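Local coordinates for iron-regulated outer membrane protein (Neisseria meningitidis, PDB 4B7O), which probably takes up iron across the outer membrane as a TonB-dependent transporter, with a plug domain seated inside a transmembrane beta-barrel, at residues Leu177-Asn190 with Val199-Asn211. Numbering follows the deposited sequence.
Sequences LLKGLDKNWGVRLN and VSYGASVFGKEGN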
loop_
_atom_site.group_PDB
_atom_site.type_symbol
_atom_site.label_atom_id
_atom_site.label_comp_id
_atom_site.label_asym_id
_atom_site.label_seq_id
_atom_site.Cartn_x
_atom_site.Cartn_y
_atom_site.Cartn_z
ATOM N N LEU A 177 -2.255 22.557 -7.112
ATOM C CA LEU A 177 -2.544 22.690 -8.525
ATOM C C LEU A 177 -2.328 24.122 -9.001
ATOM O O LEU A 177 -2.012 24.368 -10.175
ATOM C CB LEU A 177 -3.956 22.194 -8.870
ATOM C CG LEU A 177 -4.059 20.666 -8.977
ATOM C CD1 LEU A 177 -5.489 20.189 -9.047
ATOM C CD2 LEU A 177 -3.331 20.201 -10.210
ATOM N N LEU A 178 -2.443 25.066 -8.073
ATOM C CA LEU A 178 -2.222 26.480 -8.389
ATOM C C LEU A 178 -0.746 26.869 -8.481
ATOM O O LEU A 178 -0.415 28.009 -8.829
ATOM C CB LEU A 178 -2.920 27.361 -7.350
ATOM C CG LEU A 178 -4.450 27.347 -7.425
ATOM C CD1 LEU A 178 -4.970 27.902 -6.123
ATOM C CD2 LEU A 178 -5.018 28.116 -8.609
ATOM N N LYS A 179 0.130 25.907 -8.211
ATOM C CA LYS A 179 1.549 26.157 -8.010
ATOM C C LYS A 179 2.223 26.887 -9.130
ATOM O O LYS A 179 3.086 27.733 -8.878
ATOM C CB LYS A 179 2.322 24.869 -7.789
ATOM C CG LYS A 179 3.366 24.936 -6.689
ATOM C CD LYS A 179 2.799 24.596 -5.316
ATOM C CE LYS A 179 3.825 23.820 -4.481
ATOM N NZ LYS A 179 3.391 23.663 -3.061
ATOM N N GLY A 180 1.910 26.602 -10.371
ATOM C CA GLY A 180 2.714 27.337 -11.340
ATOM C C GLY A 180 2.073 28.618 -11.837
ATOM O O GLY A 180 2.643 29.288 -12.684
ATOM N N LEU A 181 0.870 28.932 -11.338
ATOM C CA LEU A 181 -0.002 29.890 -12.001
ATOM C C LEU A 181 0.067 31.223 -11.371
ATOM O O LEU A 181 0.427 31.322 -10.209
ATOM C CB LEU A 181 -1.419 29.414 -11.942
ATOM C CG LEU A 181 -1.647 28.196 -12.793
ATOM C CD1 LEU A 181 -2.982 27.605 -12.348
ATOM C CD2 LEU A 181 -1.672 28.587 -14.283
ATOM N N ASP A 182 -0.270 32.251 -12.159
ATOM C CA ASP A 182 -0.244 33.673 -11.755
ATOM C C ASP A 182 -1.535 34.166 -11.085
ATOM O O ASP A 182 -1.647 35.345 -10.820
ATOM C CB ASP A 182 0.022 34.573 -12.985
ATOM C CG ASP A 182 1.471 34.517 -13.451
ATOM O OD1 ASP A 182 2.365 34.539 -12.567
ATOM O OD2 ASP A 182 1.722 34.441 -14.684
ATOM N N LYS A 183 -2.508 33.284 -10.852
ATOM C CA LYS A 183 -3.822 33.687 -10.338
ATOM C C LYS A 183 -4.385 32.676 -9.341
ATOM O O LYS A 183 -3.745 31.650 -9.081
ATOM C CB LYS A 183 -4.781 33.911 -11.489
ATOM C CG LYS A 183 -5.065 32.683 -12.338
ATOM C CD LYS A 183 -5.756 33.041 -13.641
ATOM C CE LYS A 183 -5.355 32.054 -14.753
ATOM N NZ LYS A 183 -6.151 30.799 -14.911
ATOM N N ASN A 184 -5.568 32.958 -8.788
ATOM C CA ASN A 184 -6.165 32.092 -7.753
ATOM C C ASN A 184 -7.103 30.992 -8.246
ATOM O O ASN A 184 -7.734 30.315 -7.444
ATOM C CB ASN A 184 -6.896 32.924 -6.689
ATOM C CG ASN A 184 -5.963 33.833 -5.905
ATOM O OD1 ASN A 184 -4.837 33.468 -5.568
ATOM N ND2 ASN A 184 -6.442 35.025 -5.599
ATOM N N TRP A 185 -7.244 30.832 -9.554
ATOM C CA TRP A 185 -7.983 29.686 -10.071
ATOM C C TRP A 185 -7.310 29.139 -11.303
ATOM O O TRP A 185 -6.526 29.847 -11.984
ATOM C CB TRP A 185 -9.418 30.066 -10.343
ATOM C CG TRP A 185 -9.463 30.995 -11.480
ATOM C CD1 TRP A 185 -9.159 32.358 -11.480
ATOM C CD2 TRP A 185 -9.746 30.650 -12.864
ATOM N NE1 TRP A 185 -9.275 32.885 -12.747
ATOM C CE2 TRP A 185 -9.626 31.913 -13.635
ATOM C CE3 TRP A 185 -10.110 29.466 -13.531
ATOM C CZ2 TRP A 185 -9.849 31.967 -15.008
ATOM C CZ3 TRP A 185 -10.334 29.542 -14.927
ATOM C CH2 TRP A 185 -10.191 30.761 -15.642
ATOM N N GLY A 186 -7.578 27.875 -11.594
ATOM C CA GLY A 186 -7.146 27.324 -12.858
ATOM C C GLY A 186 -7.853 26.064 -13.312
ATOM O O GLY A 186 -8.643 25.460 -12.569
ATOM N N VAL A 187 -7.497 25.644 -14.524
ATOM C CA VAL A 187 -7.825 24.334 -15.070
ATOM C C VAL A 187 -6.529 23.529 -15.447
ATOM O O VAL A 187 -5.517 24.071 -15.874
ATOM C CB VAL A 187 -8.695 24.511 -16.335
ATOM C CG1 VAL A 187 -9.153 23.155 -16.880
ATOM C CG2 VAL A 187 -9.900 25.397 -16.045
ATOM N N ARG A 188 -6.563 22.229 -15.271
ATOM C CA ARG A 188 -5.469 21.424 -15.729
ATOM C C ARG A 188 -6.050 20.362 -16.617
ATOM O O ARG A 188 -6.998 19.704 -16.215
ATOM C CB ARG A 188 -4.818 20.790 -14.553
ATOM C CG ARG A 188 -3.575 20.027 -14.915
ATOM C CD ARG A 188 -3.296 19.039 -13.806
ATOM N NE ARG A 188 -1.994 18.398 -13.966
ATOM C CZ ARG A 188 -1.839 17.096 -14.211
ATOM N NH1 ARG A 188 -2.905 16.303 -14.389
ATOM N NH2 ARG A 188 -0.616 16.605 -14.311
ATOM N N LEU A 189 -5.540 20.220 -17.833
ATOM C CA LEU A 189 -5.936 19.060 -18.637
ATOM C C LEU A 189 -4.738 18.181 -18.769
ATOM O O LEU A 189 -3.590 18.684 -18.771
ATOM C CB LEU A 189 -6.437 19.450 -20.035
ATOM C CG LEU A 189 -7.460 20.581 -20.055
ATOM C CD1 LEU A 189 -7.318 21.422 -21.323
ATOM C CD2 LEU A 189 -8.874 20.055 -19.832
ATOM N N ASN A 190 -4.970 16.885 -18.920
ATOM C CA ASN A 190 -3.831 16.017 -19.280
ATOM C C ASN A 190 -4.171 14.878 -20.268
ATOM O O ASN A 190 -5.296 14.508 -20.412
ATOM C CB ASN A 190 -3.193 15.473 -18.005
ATOM C CG ASN A 190 -3.971 14.325 -17.440
ATOM O OD1 ASN A 190 -5.028 14.517 -16.854
ATOM N ND2 ASN A 190 -3.495 13.128 -17.683
ATOM N N VAL A 199 -4.627 4.566 -23.318
ATOM C CA VAL A 199 -4.714 5.995 -23.467
ATOM C C VAL A 199 -5.327 6.563 -22.207
ATOM O O VAL A 199 -6.234 5.978 -21.634
ATOM C CB VAL A 199 -5.574 6.402 -24.684
ATOM C CG1 VAL A 199 -5.378 5.421 -25.849
ATOM C CG2 VAL A 199 -7.032 6.471 -24.305
ATOM N N SER A 200 -4.844 7.708 -21.755
ATOM C CA SER A 200 -5.428 8.256 -20.528
ATOM C C SER A 200 -5.670 9.730 -20.690
ATOM O O SER A 200 -5.109 10.351 -21.583
ATOM C CB SER A 200 -4.544 7.969 -19.313
ATOM O OG SER A 200 -3.302 8.625 -19.462
ATOM N N TYR A 201 -6.516 10.286 -19.840
ATOM C CA TYR A 201 -6.787 11.713 -19.896
ATOM C C TYR A 201 -7.430 12.105 -18.626
ATOM O O TYR A 201 -7.942 11.245 -17.905
ATOM C CB TYR A 201 -7.681 12.087 -21.076
ATOM C CG TYR A 201 -9.005 11.390 -21.111
ATOM C CD1 TYR A 201 -9.107 10.113 -21.669
ATOM C CD2 TYR A 201 -10.174 12.015 -20.631
ATOM C CE1 TYR A 201 -10.324 9.432 -21.710
ATOM C CE2 TYR A 201 -11.411 11.352 -20.680
ATOM C CZ TYR A 201 -11.458 10.051 -21.207
ATOM O OH TYR A 201 -12.620 9.362 -21.295
ATOM N N GLY A 202 -7.431 13.411 -18.368
ATOM C CA GLY A 202 -7.966 13.899 -17.142
ATOM C C GLY A 202 -8.143 15.381 -17.183
ATOM O O GLY A 202 -7.557 16.051 -17.996
ATOM N N ALA A 203 -8.980 15.881 -16.291
ATOM C CA ALA A 203 -9.179 17.293 -16.199
ATOM C C ALA A 203 -9.395 17.687 -14.740
ATOM O O ALA A 203 -10.005 16.965 -13.919
ATOM C CB ALA A 203 -10.372 17.693 -17.016
ATOM N N SER A 204 -8.895 18.852 -14.403
ATOM C CA SER A 204 -9.133 19.352 -13.088
ATOM C C SER A 204 -9.530 20.831 -13.103
ATOM O O SER A 204 -9.042 21.590 -13.960
ATOM C CB SER A 204 -7.898 19.094 -12.221
ATOM O OG SER A 204 -8.271 19.307 -10.875
ATOM N N VAL A 205 -10.412 21.229 -12.177
ATOM C CA VAL A 205 -10.664 22.678 -11.908
ATOM C C VAL A 205 -10.548 23.000 -10.368
ATOM O O VAL A 205 -10.873 22.176 -9.523
ATOM C CB VAL A 205 -12.012 23.104 -12.540
ATOM C CG1 VAL A 205 -13.188 22.384 -11.903
ATOM C CG2 VAL A 205 -12.231 24.613 -12.475
ATOM N N PHE A 206 -10.030 24.164 -10.003
ATOM C CA PHE A 206 -9.627 24.406 -8.647
ATOM C C PHE A 206 -9.449 25.882 -8.413
ATOM O O PHE A 206 -9.280 26.681 -9.343
ATOM C CB PHE A 206 -8.248 23.753 -8.366
ATOM C CG PHE A 206 -7.252 23.948 -9.467
ATOM C CD1 PHE A 206 -7.176 23.030 -10.520
ATOM C CD2 PHE A 206 -6.420 25.057 -9.480
ATOM C CE1 PHE A 206 -6.297 23.231 -11.569
ATOM C CE2 PHE A 206 -5.535 25.286 -10.532
ATOM C CZ PHE A 206 -5.459 24.361 -11.575
ATOM N N GLY A 207 -9.426 26.255 -7.151
ATOM C CA GLY A 207 -9.061 27.621 -6.804
ATOM C C GLY A 207 -9.201 27.886 -5.327
ATOM O O GLY A 207 -9.585 27.008 -4.520
ATOM N N LYS A 208 -8.847 29.106 -4.986
ATOM C CA LYS A 208 -8.733 29.606 -3.622
ATOM C C LYS A 208 -9.503 30.922 -3.655
ATOM O O LYS A 208 -9.224 31.793 -4.452
ATOM C CB LYS A 208 -7.249 29.893 -3.363
ATOM C CG LYS A 208 -6.752 29.755 -1.925
ATOM C CD LYS A 208 -6.946 31.038 -1.088
ATOM C CE LYS A 208 -6.521 30.914 0.383
ATOM N NZ LYS A 208 -7.301 29.859 1.098
ATOM N N GLU A 209 -10.513 31.080 -2.838
ATOM C CA GLU A 209 -11.105 32.410 -2.693
ATOM C C GLU A 209 -11.219 32.818 -1.238
ATOM O O GLU A 209 -11.881 32.125 -0.422
ATOM C CB GLU A 209 -12.485 32.477 -3.339
ATOM C CG GLU A 209 -13.227 33.758 -2.979
ATOM C CD GLU A 209 -13.963 34.403 -4.148
ATOM O OE1 GLU A 209 -13.919 33.847 -5.263
ATOM O OE2 GLU A 209 -14.571 35.484 -3.945
ATOM N N GLY A 210 -10.595 33.945 -0.910
ATOM C CA GLY A 210 -10.593 34.377 0.463
ATOM C C GLY A 210 -10.025 33.204 1.226
ATOM O O GLY A 210 -8.959 32.716 0.880
ATOM N N ASN A 211 -10.734 32.689 2.215
ATOM C CA ASN A 211 -10.152 31.593 2.976
ATOM C C ASN A 211 -10.682 30.271 2.474
ATOM O O ASN A 211 -10.573 29.240 3.141
ATOM C CB ASN A 211 -10.471 31.726 4.450
ATOM C CG ASN A 211 -11.007 33.098 4.801
ATOM O OD1 ASN A 211 -10.791 33.584 5.908
ATOM N ND2 ASN A 211 -11.713 33.737 3.848
#
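Residues 185-190 and 199-209 belong to the first beta hairpin of the TonB-dependent transporter barrel, strands 185-194 and 198-209, where the chain passes from the plug into the barrel wall. The two short segments run antiparallel, at 173°, and paired backbone hydrogen bonds join Gly-186 to Phe-206, Arg-188 to Ser-204 and Asn-190 to Gly-202. One more bond, Lys-208 N to Asn-184 O at 3.0 Å, continues the pairing just ahead of the first strand.

The side chain of Phe-206 packs against residues 177-181, which lead from the plug into the first strand. With CG between the backbone N and the carbonyl carbon (chi1 43°), its ring lies across the first strand at Gly-186, which has no side chain to obstruct it. Gly-186 O sits over the centre of one face, 3.4 Å from Phe-206 CE1, while accepting the Phe-206 N-H. Over the opposite face Leu-177 makes a CH-pi contact, its CB 3.5 Å from the Phe-206 ring centroid and almost on the ring normal. Leu-178 CD2 meets the ring edge at Phe-206 CE2 (3.5 Å), and Leu-181 CD1 touches the same edge; the ring is thus sandwiched between Leu-177 and the Gly-186 carbonyl, with Leu-215 of strand 212-223 also in contact. Leu-177 CD1 reaches on to Ser-204 OG at 3.4 Å, a van der Waals contact of a methyl with a hydroxyl oxygen; that hydroxyl hydrogen-bonds to Ser-217 OG and to Phe-216 O.

The other face of the hairpin carries Val-187, Val-205, Leu-189 and Ala-203, with Leu-189 CD2 4.0 Å from Ala-203 CB. On the Phe-206 side, Arg-188 extends away from strand 198-209 to a salt bridge with Asp-78. Strand 212-223 continues the wall beyond 198-209, while 185-194 pairs with the C-terminal strand 736-744, closing the barrel.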